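Local coordinates for protein paenibacillus xanthan lyase (Paenibacillus, PDB 6F2P) that cleaves the polysaccharide xanthan as a calcium-binding polysaccharide lyase of family 8, probably by beta-elimination at uronate residues of its side chains, at residues A[487-492]-A[648-654]; A[374-378]-A[464-468]; A[655-661]-A[678-684]. All coordinates share one frame; numbering follows the deposited sequence.

Interaction 1. Residues A[487-492]-A[648-654]; sequences FMFDDE and AVKETQL. With CA (calcium ion), chain B.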
ATOM      1  N   PHE A 487      -5.782  -0.001 -14.667  1.00 14.53           N
ATOM      2  CA  PHE A 487      -4.913  -0.992 -15.297  1.00 16.83           C
ATOM      3  C   PHE A 487      -3.969  -0.255 -16.211  1.00 13.59           C
ATOM      4  O   PHE A 487      -4.368   0.273 -17.245  1.00 16.01           O
ATOM      5  CB  PHE A 487      -5.736  -2.027 -16.068  1.00 14.96           C
ATOM      6  CG  PHE A 487      -6.768  -2.723 -15.219  1.00 14.07           C
ATOM      7  CD1 PHE A 487      -7.970  -2.098 -14.913  1.00  9.17           C
ATOM      8  CD2 PHE A 487      -6.528  -3.997 -14.713  1.00 13.31           C
ATOM      9  CE1 PHE A 487      -8.914  -2.726 -14.121  1.00 10.68           C
ATOM     10  CE2 PHE A 487      -7.471  -4.638 -13.920  1.00 10.55           C
ATOM     11  CZ  PHE A 487      -8.669  -4.002 -13.627  1.00 13.30           C
ATOM     12  N   MET A 488      -2.709  -0.207 -15.810  1.00 13.67           N
ATOM     13  CA  MET A 488      -1.763   0.709 -16.416  1.00 15.70           C
ATOM     14  C   MET A 488      -0.690  -0.051 -17.179  1.00 17.84           C
ATOM     15  O   MET A 488       0.137  -0.723 -16.572  1.00 23.38           O
ATOM     16  CB  MET A 488      -1.163   1.579 -15.311  1.00 13.99           C
ATOM     17  CG  MET A 488      -2.211   2.461 -14.639  1.00 13.19           C
ATOM     18  SD  MET A 488      -1.973   2.802 -12.884  1.00 14.71           S
ATOM     19  CE  MET A 488      -2.563   1.292 -12.128  1.00 14.41           C
ATOM     20  N   PHE A 489      -0.715   0.046 -18.507  1.00 16.80           N
ATOM     21  CA  PHE A 489       0.169  -0.767 -19.349  1.00 17.00           C
ATOM     22  C   PHE A 489       1.245   0.059 -20.040  1.00 19.68           C
ATOM     23  O   PHE A 489       1.801   0.972 -19.436  1.00 24.30           O
ATOM     24  CB  PHE A 489      -0.640  -1.588 -20.358  1.00 15.17           C
ATOM     25  CG  PHE A 489      -1.630  -2.529 -19.714  1.00 15.82           C
ATOM     26  CD1 PHE A 489      -1.194  -3.597 -18.944  1.00 15.85           C
ATOM     27  CD2 PHE A 489      -2.993  -2.338 -19.870  1.00 13.95           C
ATOM     28  CE1 PHE A 489      -2.103  -4.472 -18.346  1.00 14.48           C
ATOM     29  CE2 PHE A 489      -3.908  -3.199 -19.279  1.00 12.40           C
ATOM     30  CZ  PHE A 489      -3.463  -4.270 -18.517  1.00 16.74           C
ATOM     31  N   ASP A 490       1.559  -0.260 -21.291  1.00 15.68           N
ATOM     32  CA  ASP A 490       2.655   0.453 -21.952  1.00 20.29           C
ATOM     33  C   ASP A 490       2.261   1.835 -22.484  1.00 16.42           C
ATOM     34  O   ASP A 490       3.056   2.765 -22.424  1.00 18.36           O
ATOM     35  CB  ASP A 490       3.317  -0.396 -23.049  1.00 18.56           C
ATOM     36  CG  ASP A 490       2.327  -0.912 -24.061  1.00 17.22           C
ATOM     37  OD1 ASP A 490       1.144  -1.028 -23.702  1.00 20.98           O
ATOM     38  OD2 ASP A 490       2.723  -1.208 -25.210  1.00 22.92           O
ATOM     39  N   ASP A 491       1.044   1.972 -23.000  1.00 17.43           N
ATOM     40  CA  ASP A 491       0.618   3.238 -23.589  1.00 15.79           C
ATOM     41  C   ASP A 491      -0.872   3.468 -23.400  1.00 15.18           C
ATOM     42  O   ASP A 491      -1.461   4.296 -24.078  1.00 18.82           O
ATOM     43  CB  ASP A 491       0.981   3.308 -25.079  1.00 15.14           C
ATOM     44  CG  ASP A 491       0.369   2.171 -25.895  1.00 22.76           C
ATOM     45  OD1 ASP A 491      -0.299   1.288 -25.315  1.00 21.56           O
ATOM     46  OD2 ASP A 491       0.596   2.141 -27.123  1.00 26.23           O
ATOM     47  N   GLU A 492      -1.482   2.725 -22.485  1.00 15.11           N
ATOM     48  CA  GLU A 492      -2.886   2.942 -22.167  1.00 18.82           C
ATOM     49  C   GLU A 492      -3.132   2.753 -20.687  1.00 17.03           C
ATOM     50  O   GLU A 492      -2.384   2.045 -20.010  1.00 18.06           O
ATOM     51  CB  GLU A 492      -3.795   1.990 -22.954  1.00 15.75           C
ATOM     52  CG  GLU A 492      -3.603   0.518 -22.638  1.00 12.83           C
ATOM     53  CD  GLU A 492      -2.593  -0.150 -23.560  1.00 21.60           C
ATOM     54  OE1 GLU A 492      -1.401  -0.180 -23.195  1.00 21.24           O
ATOM     55  OE2 GLU A 492      -2.984  -0.642 -24.648  1.00 20.84           O
ATOM     56  N   ALA A 648     -11.018  -7.384 -14.279  1.00  9.49           N
ATOM     57  CA  ALA A 648      -9.820  -7.900 -14.916  1.00 11.69           C
ATOM     58  C   ALA A 648      -9.664  -7.406 -16.350  1.00 13.44           C
ATOM     59  O   ALA A 648     -10.638  -7.325 -17.110  1.00 11.94           O
ATOM     60  CB  ALA A 648      -9.807  -9.416 -14.859  1.00 14.16           C
ATOM     61  N   VAL A 649      -8.426  -7.060 -16.693  1.00 12.52           N
ATOM     62  CA  VAL A 649      -8.080  -6.567 -18.016  1.00 12.13           C
ATOM     63  C   VAL A 649      -6.788  -7.231 -18.487  1.00 13.72           C
ATOM     64  O   VAL A 649      -5.836  -7.390 -17.714  1.00 12.00           O
ATOM     65  CB  VAL A 649      -7.900  -5.036 -18.004  1.00 13.31           C
ATOM     66  CG1 VAL A 649      -7.419  -4.521 -19.374  1.00 12.20           C
ATOM     67  CG2 VAL A 649      -9.185  -4.359 -17.588  1.00 12.35           C
ATOM     68  N   LYS A 650      -6.771  -7.637 -19.751  1.00 13.95           N
ATOM     69  CA  LYS A 650      -5.577  -8.197 -20.369  1.00 17.07           C
ATOM     70  C   LYS A 650      -5.145  -7.316 -21.539  1.00 12.83           C
ATOM     71  O   LYS A 650      -5.953  -6.972 -22.391  1.00 13.30           O
ATOM     72  CB  LYS A 650      -5.837  -9.634 -20.845  1.00 14.92           C
ATOM     73  CG  LYS A 650      -4.743 -10.208 -21.758  1.00 20.17           C
ATOM     74  CD  LYS A 650      -4.784 -11.733 -21.812  1.00 16.29           C
ATOM     75  CE  LYS A 650      -3.571 -12.310 -22.565  1.00 33.06           C
ATOM     76  NZ  LYS A 650      -3.453 -13.807 -22.442  1.00 29.37           N
ATOM     77  N   GLU A 651      -3.877  -6.932 -21.560  1.00 14.27           N
ATOM     78  CA  GLU A 651      -3.316  -6.248 -22.714  1.00 17.52           C
ATOM     79  C   GLU A 651      -2.746  -7.331 -23.615  1.00 19.80           C
ATOM     80  O   GLU A 651      -1.764  -7.978 -23.258  1.00 20.39           O
ATOM     81  CB  GLU A 651      -2.215  -5.287 -22.276  1.00 17.91           C
ATOM     82  CG  GLU A 651      -2.069  -4.047 -23.151  1.00 21.88           C
ATOM     83  CD  GLU A 651      -1.141  -4.253 -24.346  1.00 25.96           C
ATOM     84  OE1 GLU A 651      -0.948  -3.278 -25.101  1.00 23.67           O
ATOM     85  OE2 GLU A 651      -0.607  -5.373 -24.533  1.00 21.57           O
ATOM     86  N   THR A 652      -3.364  -7.531 -24.775  1.00 19.19           N
ATOM     87  CA  THR A 652      -3.060  -8.695 -25.613  1.00 20.16           C
ATOM     88  C   THR A 652      -1.763  -8.605 -26.415  1.00 22.24           C
ATOM     89  O   THR A 652      -1.305  -9.610 -26.961  1.00 27.83           O
ATOM     90  CB  THR A 652      -4.215  -9.018 -26.568  1.00 14.19           C
ATOM     91  OG1 THR A 652      -4.438  -7.904 -27.446  1.00 19.01           O
ATOM     92  CG2 THR A 652      -5.485  -9.323 -25.775  1.00 11.81           C
ATOM     93  N   GLN A 653      -1.182  -7.416 -26.499  1.00 17.63           N
ATOM     94  CA  GLN A 653       0.118  -7.264 -27.134  1.00 20.96           C
ATOM     95  C   GLN A 653       1.195  -7.697 -26.157  1.00 23.26           C
ATOM     96  O   GLN A 653       2.102  -8.451 -26.507  1.00 26.66           O
ATOM     97  CB  GLN A 653       0.370  -5.806 -27.516  1.00 29.86           C
ATOM     98  CG  GLN A 653      -0.675  -5.210 -28.424  1.00 33.88           C
ATOM     99  CD  GLN A 653      -0.309  -5.338 -29.885  1.00 50.68           C
ATOM    100  OE1 GLN A 653      -0.005  -4.340 -30.547  1.00 56.05           O
ATOM    101  NE2 GLN A 653      -0.338  -6.569 -30.405  1.00 41.93           N
ATOM    102  N   LEU A 654       1.093  -7.205 -24.927  1.00 24.80           N
ATOM    103  CA  LEU A 654       2.092  -7.471 -23.896  1.00 23.62           C
ATOM    104  C   LEU A 654       1.896  -8.844 -23.257  1.00 24.12           C
ATOM    105  O   LEU A 654       2.791  -9.371 -22.585  1.00 20.09           O
ATOM    106  CB  LEU A 654       2.004  -6.403 -22.807  1.00 17.01           C
ATOM    107  CG  LEU A 654       2.368  -4.966 -23.165  1.00 20.74           C
ATOM    108  CD1 LEU A 654       2.108  -4.060 -21.974  1.00 16.00           C
ATOM    109  CD2 LEU A 654       3.821  -4.909 -23.569  1.00 21.83           C
TER
HETATM  110 CA    CA B1101      -0.651  -1.087 -25.426  1.00 20.09          CA
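Glu651, at the end of strand 646-651, shares a calcium ion with three consecutive acidic residues of the turn after strand 481-488. Its OE1 binds the metal at 2.2 Å, while Asp490 OD1 lies at 2.5 Å from the ion and Asp491 OD1 at 2.4 Å. Glu492 is bidentate, with OE1 and OE2 both on the calcium, and its OE2 also bonds to Tyr631 OH. Gln636 completes the set of protein ligands. The carboxylates of Asp490 and Glu651 stand at 87° to each other, and the ion presumably offsets the repulsion among four acids. Glu651 CB lies over the face of the Phe489 ring, 3.7 Å from its centroid; beyond it the chain bends at chi2 (-87°), which turns the carboxylate to the metal. The other oxygen, OE2, takes the N-H of Leu654 nearly along the C-O bond, which fixes the rotation of the group. The turn itself is the hairpin between strands 481-488 and 493-501, closed by the hydrogen bond from Phe489 N to Glu492 O. With Glu651 on the other side, the ion ties the super-sandwich domain to the C-terminal beta-sandwich domain. Leu654 CD1 lies 3.6 Å from Asp490 OD1. Farther from the metal the contact is apolar. Val649 divides its two methyls: with CG1 anti to the backbone N (chi1 175°), CG1 meets Phe489 CE2 at the edge of that ring, 3.8 Å away, and CG2 is left to lie over the Phe487 ring, 3.6 Å from the centroid. Replacing Phe487 with an alanine would probably leave Val649 CG2 without its aromatic cover and open a gap between the two strands. Beyond this pair, Phe487 CE2 reaches the backbone of Ala648 at its CA.

Interaction 2. Residues A[374-378]-A[464-468]; sequences VQLRP and GQYGV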
ATOM      1  N   VAL A 374       2.024   5.510  -9.110  1.00 18.85           N
ATOM      2  CA  VAL A 374       2.527   6.301 -10.225  1.00 17.39           C
ATOM      3  C   VAL A 374       2.908   5.413 -11.403  1.00 19.63           C
ATOM      4  O   VAL A 374       3.623   4.416 -11.243  1.00 16.59           O
ATOM      5  CB  VAL A 374       3.743   7.159  -9.822  1.00 15.44           C
ATOM      6  CG1 VAL A 374       4.298   7.890 -11.026  1.00 15.76           C
ATOM      7  CG2 VAL A 374       3.353   8.151  -8.755  1.00 18.21           C
ATOM      8  N   GLN A 375       2.404   5.777 -12.580  1.00 17.01           N
ATOM      9  CA  GLN A 375       2.797   5.127 -13.815  1.00 16.21           C
ATOM     10  C   GLN A 375       3.544   6.123 -14.693  1.00 18.49           C
ATOM     11  O   GLN A 375       3.003   7.156 -15.087  1.00 21.04           O
ATOM     12  CB  GLN A 375       1.580   4.567 -14.550  1.00 12.79           C
ATOM     13  CG  GLN A 375       1.885   4.041 -15.940  1.00 14.61           C
ATOM     14  CD  GLN A 375       2.781   2.813 -15.929  1.00 20.74           C
ATOM     15  OE1 GLN A 375       3.956   2.876 -15.555  1.00 17.95           O
ATOM     16  NE2 GLN A 375       2.225   1.680 -16.347  1.00 25.97           N
ATOM     17  N   LEU A 376       4.803   5.821 -14.974  1.00 18.35           N
ATOM     18  CA  LEU A 376       5.606   6.660 -15.843  1.00 15.27           C
ATOM     19  C   LEU A 376       5.972   5.870 -17.102  1.00 21.62           C
ATOM     20  O   LEU A 376       6.668   4.852 -17.036  1.00 22.44           O
ATOM     21  CB  LEU A 376       6.857   7.146 -15.115  1.00 14.25           C
ATOM     22  CG  LEU A 376       6.656   7.893 -13.793  1.00 15.62           C
ATOM     23  CD1 LEU A 376       7.997   8.126 -13.114  1.00 16.04           C
ATOM     24  CD2 LEU A 376       5.940   9.216 -13.999  1.00 13.54           C
ATOM     25  N   ARG A 377       5.472   6.344 -18.239  1.00 21.38           N
ATOM     26  CA  ARG A 377       5.693   5.721 -19.530  1.00 17.54           C
ATOM     27  C   ARG A 377       6.308   6.752 -20.454  1.00 20.06           C
ATOM     28  O   ARG A 377       6.291   7.944 -20.153  1.00 24.30           O
ATOM     29  CB  ARG A 377       4.364   5.248 -20.116  1.00 17.78           C
ATOM     30  CG  ARG A 377       3.660   4.209 -19.275  1.00 20.17           C
ATOM     31  CD  ARG A 377       4.534   3.008 -19.054  1.00 15.90           C
ATOM     32  NE  ARG A 377       5.023   2.468 -20.313  1.00 21.72           N
ATOM     33  CZ  ARG A 377       5.925   1.492 -20.407  1.00 20.32           C
ATOM     34  NH1 ARG A 377       6.436   0.960 -19.307  1.00 15.47           N
ATOM     35  NH2 ARG A 377       6.319   1.054 -21.600  1.00 15.95           N
ATOM     36  N   PRO A 378       6.874   6.300 -21.580  1.00 25.55           N
ATOM     37  CA  PRO A 378       7.329   7.299 -22.549  1.00 23.95           C
ATOM     38  C   PRO A 378       6.156   8.111 -23.097  1.00 23.68           C
ATOM     39  O   PRO A 378       5.256   7.551 -23.718  1.00 24.14           O
ATOM     40  CB  PRO A 378       7.978   6.454 -23.649  1.00 18.13           C
ATOM     41  CG  PRO A 378       7.454   5.057 -23.442  1.00 19.30           C
ATOM     42  CD  PRO A 378       7.237   4.927 -21.974  1.00 18.31           C
ATOM     43  N   GLY A 464       8.392  -4.048 -13.173  1.00 14.67           N
ATOM     44  CA  GLY A 464       8.634  -2.680 -12.769  1.00 18.31           C
ATOM     45  C   GLY A 464       8.101  -1.652 -13.757  1.00 17.92           C
ATOM     46  O   GLY A 464       8.547  -0.505 -13.738  1.00 19.25           O
ATOM     47  N   GLN A 465       7.145  -2.056 -14.599  1.00 16.53           N
ATOM     48  CA  GLN A 465       6.644  -1.214 -15.691  1.00 21.04           C
ATOM     49  C   GLN A 465       5.114  -1.198 -15.825  1.00 18.92           C
ATOM     50  O   GLN A 465       4.531  -0.239 -16.328  1.00 18.82           O
ATOM     51  CB  GLN A 465       7.229  -1.686 -17.021  1.00 22.43           C
ATOM     52  CG  GLN A 465       8.725  -1.526 -17.151  1.00 21.88           C
ATOM     53  CD  GLN A 465       9.168  -1.646 -18.585  1.00 28.78           C
ATOM     54  OE1 GLN A 465       8.712  -0.892 -19.453  1.00 25.24           O
ATOM     55  NE2 GLN A 465      10.046  -2.612 -18.855  1.00 35.51           N
ATOM     56  N   TYR A 466       4.467  -2.271 -15.400  1.00 15.43           N
ATOM     57  CA  TYR A 466       3.030  -2.402 -15.593  1.00 16.83           C
ATOM     58  C   TYR A 466       2.387  -2.638 -14.237  1.00 15.05           C
ATOM     59  O   TYR A 466       2.958  -3.298 -13.371  1.00 14.85           O
ATOM     60  CB  TYR A 466       2.718  -3.546 -16.579  1.00 14.50           C
ATOM     61  CG  TYR A 466       3.589  -3.495 -17.814  1.00 18.56           C
ATOM     62  CD1 TYR A 466       3.692  -2.328 -18.561  1.00 16.82           C
ATOM     63  CD2 TYR A 466       4.339  -4.601 -18.217  1.00 20.91           C
ATOM     64  CE1 TYR A 466       4.503  -2.261 -19.686  1.00 18.47           C
ATOM     65  CE2 TYR A 466       5.157  -4.548 -19.349  1.00 16.29           C
ATOM     66  CZ  TYR A 466       5.231  -3.372 -20.077  1.00 22.53           C
ATOM     67  OH  TYR A 466       6.039  -3.297 -21.190  1.00 28.23           O
ATOM     68  N   GLY A 467       1.204  -2.082 -14.033  1.00 14.28           N
ATOM     69  CA  GLY A 467       0.597  -2.160 -12.725  1.00 12.00           C
ATOM     70  C   GLY A 467      -0.907  -2.168 -12.799  1.00 15.85           C
ATOM     71  O   GLY A 467      -1.503  -1.837 -13.832  1.00 17.93           O
ATOM     72  N   VAL A 468      -1.515  -2.558 -11.688  1.00 13.22           N
ATOM     73  CA  VAL A 468      -2.953  -2.560 -11.539  1.00 13.79           C
ATOM     74  C   VAL A 468      -3.247  -2.081 -10.121  1.00 15.86           C
ATOM     75  O   VAL A 468      -2.606  -2.536  -9.163  1.00 13.41           O
ATOM     76  CB  VAL A 468      -3.538  -3.979 -11.778  1.00 11.96           C
ATOM     77  CG1 VAL A 468      -2.744  -5.018 -11.015  1.00 10.91           C
ATOM     78  CG2 VAL A 468      -5.010  -4.037 -11.392  1.00 13.21           C
TER
HETATM   79  O   HOH W   1       7.974  -1.284 -22.189  1.00 28.84           O
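Arg377 donates from NH1 to OE1 of Gln465, 2.9 Å away, in a nearly straight bond of 168° that meets a lone pair of the amide oxygen. The guanidinium and the amide are close to coplanar, so the bond uses the edge of the arginine group. Gln465 and Tyr466 form a classic beta bulge opposite Ile462 in the large super-sandwich sheet, and the strand carrying Arg377, 372-377, belongs to a separate four-stranded sheet. A second direct bond runs from Gln375 NE2 to the main-chain O of Gln465 (3.0 Å), with the acceptor in the plane of the Gln375 amide; a bend at chi2 (66°) swings that amide across to the bulge. A water ties the arginine and Gln465 further: it accepts from Arg377 NH2, donates to Gln465 OE1 and hydrogen-bonds to Tyr466 OH at 3.0 Å. The remaining guanidinium nitrogen, Arg377 NE, bonds to Asp490 O beside the calcium site. Packing is slight. Tyr466 CE1 lies over the guanidinium face, 3.8 Å from Arg377 NH1, the two planes 40° apart, while one face of the Tyr466 ring is covered by Gln465 CB, 3.8 Å above its centre.

Interaction 3. Residues A[655-661]-A[678-684]; sequences NVTGINF and ASVMTKE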
ATOM      1  N   ASN A 655       0.715  -9.411 -23.465  1.00 19.22           N
ATOM      2  CA  ASN A 655       0.282 -10.579 -22.710  1.00 24.28           C
ATOM      3  C   ASN A 655       0.452 -10.379 -21.202  1.00 21.63           C
ATOM      4  O   ASN A 655       0.908 -11.269 -20.478  1.00 20.48           O
ATOM      5  CB  ASN A 655       0.981 -11.839 -23.220  1.00 29.44           C
ATOM      6  CG  ASN A 655       0.624 -12.140 -24.660  1.00 35.89           C
ATOM      7  OD1 ASN A 655      -0.559 -12.268 -25.000  1.00 38.57           O
ATOM      8  ND2 ASN A 655       1.637 -12.219 -25.525  1.00 30.69           N
ATOM      9  N   VAL A 656       0.083  -9.181 -20.753  1.00 24.30           N
ATOM     10  CA  VAL A 656       0.048  -8.842 -19.335  1.00 17.78           C
ATOM     11  C   VAL A 656      -1.405  -8.742 -18.897  1.00 17.16           C
ATOM     12  O   VAL A 656      -2.212  -8.072 -19.548  1.00 18.98           O
ATOM     13  CB  VAL A 656       0.737  -7.501 -19.061  1.00 14.47           C
ATOM     14  CG1 VAL A 656       0.432  -7.027 -17.643  1.00 14.95           C
ATOM     15  CG2 VAL A 656       2.236  -7.616 -19.287  1.00 15.78           C
ATOM     16  N   THR A 657      -1.746  -9.424 -17.811  1.00 13.91           N
ATOM     17  CA  THR A 657      -3.108  -9.385 -17.296  1.00 13.84           C
ATOM     18  C   THR A 657      -3.095  -8.828 -15.885  1.00 14.08           C
ATOM     19  O   THR A 657      -2.236  -9.181 -15.084  1.00 14.21           O
ATOM     20  CB  THR A 657      -3.743 -10.791 -17.267  1.00 18.42           C
ATOM     21  OG1 THR A 657      -3.551 -11.447 -18.533  1.00 21.34           O
ATOM     22  CG2 THR A 657      -5.219 -10.702 -16.956  1.00 12.90           C
ATOM     23  N   GLY A 658      -4.036  -7.940 -15.586  1.00 15.97           N
ATOM     24  CA  GLY A 658      -4.203  -7.433 -14.235  1.00 10.00           C
ATOM     25  C   GLY A 658      -5.572  -7.830 -13.710  1.00 13.43           C
ATOM     26  O   GLY A 658      -6.569  -7.767 -14.442  1.00 12.73           O
ATOM     27  N   ILE A 659      -5.631  -8.254 -12.450  1.00 12.45           N
ATOM     28  CA  ILE A 659      -6.899  -8.642 -11.841  1.00 10.27           C
ATOM     29  C   ILE A 659      -7.036  -8.149 -10.407  1.00 13.47           C
ATOM     30  O   ILE A 659      -6.134  -8.341  -9.598  1.00 15.61           O
ATOM     31  CB  ILE A 659      -7.042 -10.162 -11.769  1.00 13.17           C
ATOM     32  CG1 ILE A 659      -6.735 -10.816 -13.121  1.00 10.81           C
ATOM     33  CG2 ILE A 659      -8.433 -10.527 -11.253  1.00 11.43           C
ATOM     34  CD1 ILE A 659      -6.749 -12.333 -13.084  1.00 10.70           C
ATOM     35  N   ASN A 660      -8.171  -7.528 -10.088  1.00 15.30           N
ATOM     36  CA  ASN A 660      -8.512  -7.242  -8.703  1.00  9.77           C
ATOM     37  C   ASN A 660      -9.628  -8.171  -8.206  1.00 14.15           C
ATOM     38  O   ASN A 660     -10.699  -8.245  -8.810  1.00 13.89           O
ATOM     39  CB  ASN A 660      -8.917  -5.779  -8.527  1.00 11.56           C
ATOM     40  CG  ASN A 660      -7.748  -4.810  -8.714  1.00 13.19           C
ATOM     41  OD1 ASN A 660      -6.589  -5.157  -8.474  1.00 10.82           O
ATOM     42  ND2 ASN A 660      -8.058  -3.579  -9.134  1.00 10.02           N
ATOM     43  N   PHE A 661      -9.360  -8.884  -7.114  1.00 12.51           N
ATOM     44  CA  PHE A 661     -10.336  -9.759  -6.473  1.00 14.36           C
ATOM     45  C   PHE A 661     -10.932  -9.086  -5.234  1.00 17.20           C
ATOM     46  O   PHE A 661     -10.204  -8.733  -4.299  1.00 15.94           O
ATOM     47  CB  PHE A 661      -9.668 -11.063  -6.041  1.00 15.97           C
ATOM     48  CG  PHE A 661      -9.278 -11.964  -7.177  1.00 15.50           C
ATOM     49  CD1 PHE A 661     -10.201 -12.831  -7.739  1.00 19.41           C
ATOM     50  CD2 PHE A 661      -7.982 -11.969  -7.665  1.00 15.27           C
ATOM     51  CE1 PHE A 661      -9.845 -13.681  -8.783  1.00 12.89           C
ATOM     52  CE2 PHE A 661      -7.619 -12.814  -8.702  1.00 13.05           C
ATOM     53  CZ  PHE A 661      -8.552 -13.671  -9.258  1.00 13.32           C
ATOM     54  N   ALA A 678      -7.394  -9.725  -3.283  1.00 15.74           N
ATOM     55  CA  ALA A 678      -6.033  -9.684  -3.788  1.00  9.43           C
ATOM     56  C   ALA A 678      -5.936  -8.817  -5.020  1.00 10.82           C
ATOM     57  O   ALA A 678      -6.902  -8.662  -5.761  1.00 15.41           O
ATOM     58  CB  ALA A 678      -5.576 -11.084  -4.119  1.00 18.59           C
ATOM     59  N   SER A 679      -4.764  -8.252  -5.248  1.00 10.37           N
ATOM     60  CA  SER A 679      -4.482  -7.636  -6.528  1.00 10.73           C
ATOM     61  C   SER A 679      -3.429  -8.512  -7.204  1.00 15.43           C
ATOM     62  O   SER A 679      -2.422  -8.870  -6.594  1.00 17.20           O
ATOM     63  CB  SER A 679      -3.977  -6.218  -6.334  1.00 12.25           C
ATOM     64  OG  SER A 679      -3.831  -5.572  -7.583  1.00 16.09           O
ATOM     65  N   VAL A 680      -3.677  -8.893  -8.451  1.00 13.29           N
ATOM     66  CA  VAL A 680      -2.832  -9.873  -9.121  1.00 12.56           C
ATOM     67  C   VAL A 680      -2.478  -9.409 -10.524  1.00 14.20           C
ATOM     68  O   VAL A 680      -3.318  -8.829 -11.215  1.00 15.37           O
ATOM     69  CB  VAL A 680      -3.554 -11.226  -9.209  1.00 13.37           C
ATOM     70  CG1 VAL A 680      -2.694 -12.267  -9.906  1.00  8.48           C
ATOM     71  CG2 VAL A 680      -3.954 -11.684  -7.817  1.00 13.66           C
ATOM     72  N   MET A 681      -1.235  -9.641 -10.941  1.00 13.11           N
ATOM     73  CA  MET A 681      -0.828  -9.339 -12.308  1.00 14.67           C
ATOM     74  C   MET A 681       0.010 -10.480 -12.884  1.00 17.65           C
ATOM     75  O   MET A 681       0.883 -11.009 -12.206  1.00 18.99           O
ATOM     76  CB  MET A 681      -0.087  -8.000 -12.373  1.00 11.69           C
ATOM     77  CG  MET A 681       0.359  -7.598 -13.770  1.00 16.49           C
ATOM     78  SD  MET A 681       0.653  -5.819 -13.961  1.00 19.46           S
ATOM     79  CE  MET A 681      -1.034  -5.251 -14.112  1.00 15.59           C
ATOM     80  N   THR A 682      -0.282 -10.871 -14.125  1.00 17.36           N
ATOM     81  CA  THR A 682       0.441 -11.957 -14.787  1.00 13.27           C
ATOM     82  C   THR A 682       1.163 -11.478 -16.045  1.00 15.67           C
ATOM     83  O   THR A 682       0.681 -10.600 -16.761  1.00 14.05           O
ATOM     84  CB  THR A 682      -0.500 -13.130 -15.167  1.00 14.20           C
ATOM     85  OG1 THR A 682      -1.408 -12.712 -16.198  1.00 13.24           O
ATOM     86  CG2 THR A 682      -1.298 -13.627 -13.948  1.00 11.88           C
ATOM     87  N   LYS A 683       2.334 -12.051 -16.295  1.00 18.88           N
ATOM     88  CA  LYS A 683       3.051 -11.845 -17.550  1.00 17.88           C
ATOM     89  C   LYS A 683       3.389 -13.203 -18.173  1.00 23.21           C
ATOM     90  O   LYS A 683       4.068 -14.031 -17.554  1.00 22.39           O
ATOM     91  CB  LYS A 683       4.324 -11.029 -17.318  1.00 14.96           C
ATOM     92  CG  LYS A 683       5.312 -11.053 -18.472  1.00 16.95           C
ATOM     93  CD  LYS A 683       4.866 -10.186 -19.640  1.00 23.90           C
ATOM     94  CE  LYS A 683       5.640 -10.540 -20.922  1.00 27.08           C
ATOM     95  NZ  LYS A 683       5.714  -9.396 -21.895  1.00 27.58           N
ATOM     96  N   GLU A 684       2.894 -13.438 -19.385  1.00 22.76           N
ATOM     97  CA  GLU A 684       3.164 -14.683 -20.097  1.00 21.71           C
ATOM     98  C   GLU A 684       4.082 -14.487 -21.306  1.00 23.65           C
ATOM     99  O   GLU A 684       3.967 -13.511 -22.045  1.00 25.70           O
ATOM    100  CB  GLU A 684       1.861 -15.346 -20.543  1.00 23.72           C
ATOM    101  CG  GLU A 684       2.080 -16.598 -21.383  1.00 30.62           C
ATOM    102  CD  GLU A 684       0.821 -17.421 -21.584  1.00 34.84           C
ATOM    103  OE1 GLU A 684      -0.287 -16.937 -21.252  1.00 39.45           O
ATOM    104  OE2 GLU A 684       0.947 -18.559 -22.081  1.00 34.32           O
TER
HETATM  105  O   HOH W   2      -0.779 -12.368 -18.915  1.00 19.51           O
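Asn660 and Ser679 meet on the face of two antiparallel strands that also carries Met681 and Val656, and there Ser679 OG donates to Asn660 OD1 over 2.9 Å. With OG anti to the main-chain nitrogen (chi1 -174°), the serine hydroxyl points at that oxygen, and Asn660 ND2 is taken up by Ser485 OG of the super-sandwich sheet. Further along the same face Met681, bent at chi3, lays its CE methyl 3.8 Å from Gly658 CA and its SD against Val656 CG1; Val468 of the super-sandwich sheet packs on this methionine. The other face is also closely filled: Phe661 brings the edge of its ring to Val680, CE2 to CG2 at 3.9 Å, and takes Ile659 CG2 over one face, and the side chains of Phe661 and Ile659 both touch Val672 of the other sheet of the sandwich. The strands are neighbours in the seven-stranded sheet of the C-terminal beta sandwich, and hydrogen-bonded pairs at Thr657-Thr682, Ile659-Val680 and Phe661-Ala678 alternate with non-hydrogen-bonded ones. Toward Asn655 and Glu684 the contact becomes looser and wetter. Here Asn655 and Val656 form a G1 bulge opposite Glu651, and Glu684 N still bonds to Asn655 O (3.1 Å). A water that donates to Asn655 O also hydrogen-bonds to Thr657 OG1 (2.9 Å) and Thr682 OG1 (2.8 Å), two hydroxyls whose side chains run side by side. Partly exposed Lys683 gives only its aliphatic part to the pair, CD lying 3.7 Å from Val656 CG2, before NZ turns to Leu654 O.

In the fold
All three contacts are largely buried, but they differ in what they join. Interactions 1 and 2 share the super-sandwich sheet, where strands 481-488 and 466-474 are neighbours, and Met488 N probably bonds to Gly467 O between them. Interaction 1 links that sheet to the C-terminal beta sandwich through a metal and aromatic packing; interaction 2 attaches it to a smaller sheet with side-chain amides, an arginine and a water. Interaction 3 lies within the C-terminal sandwich and relies on regular backbone pairing, wetter at one end. Strands 646-651 and 656-661 connect interactions 1 and 3, whereas interactions 2 and 3 meet by packing, as where Val468 touches Met681.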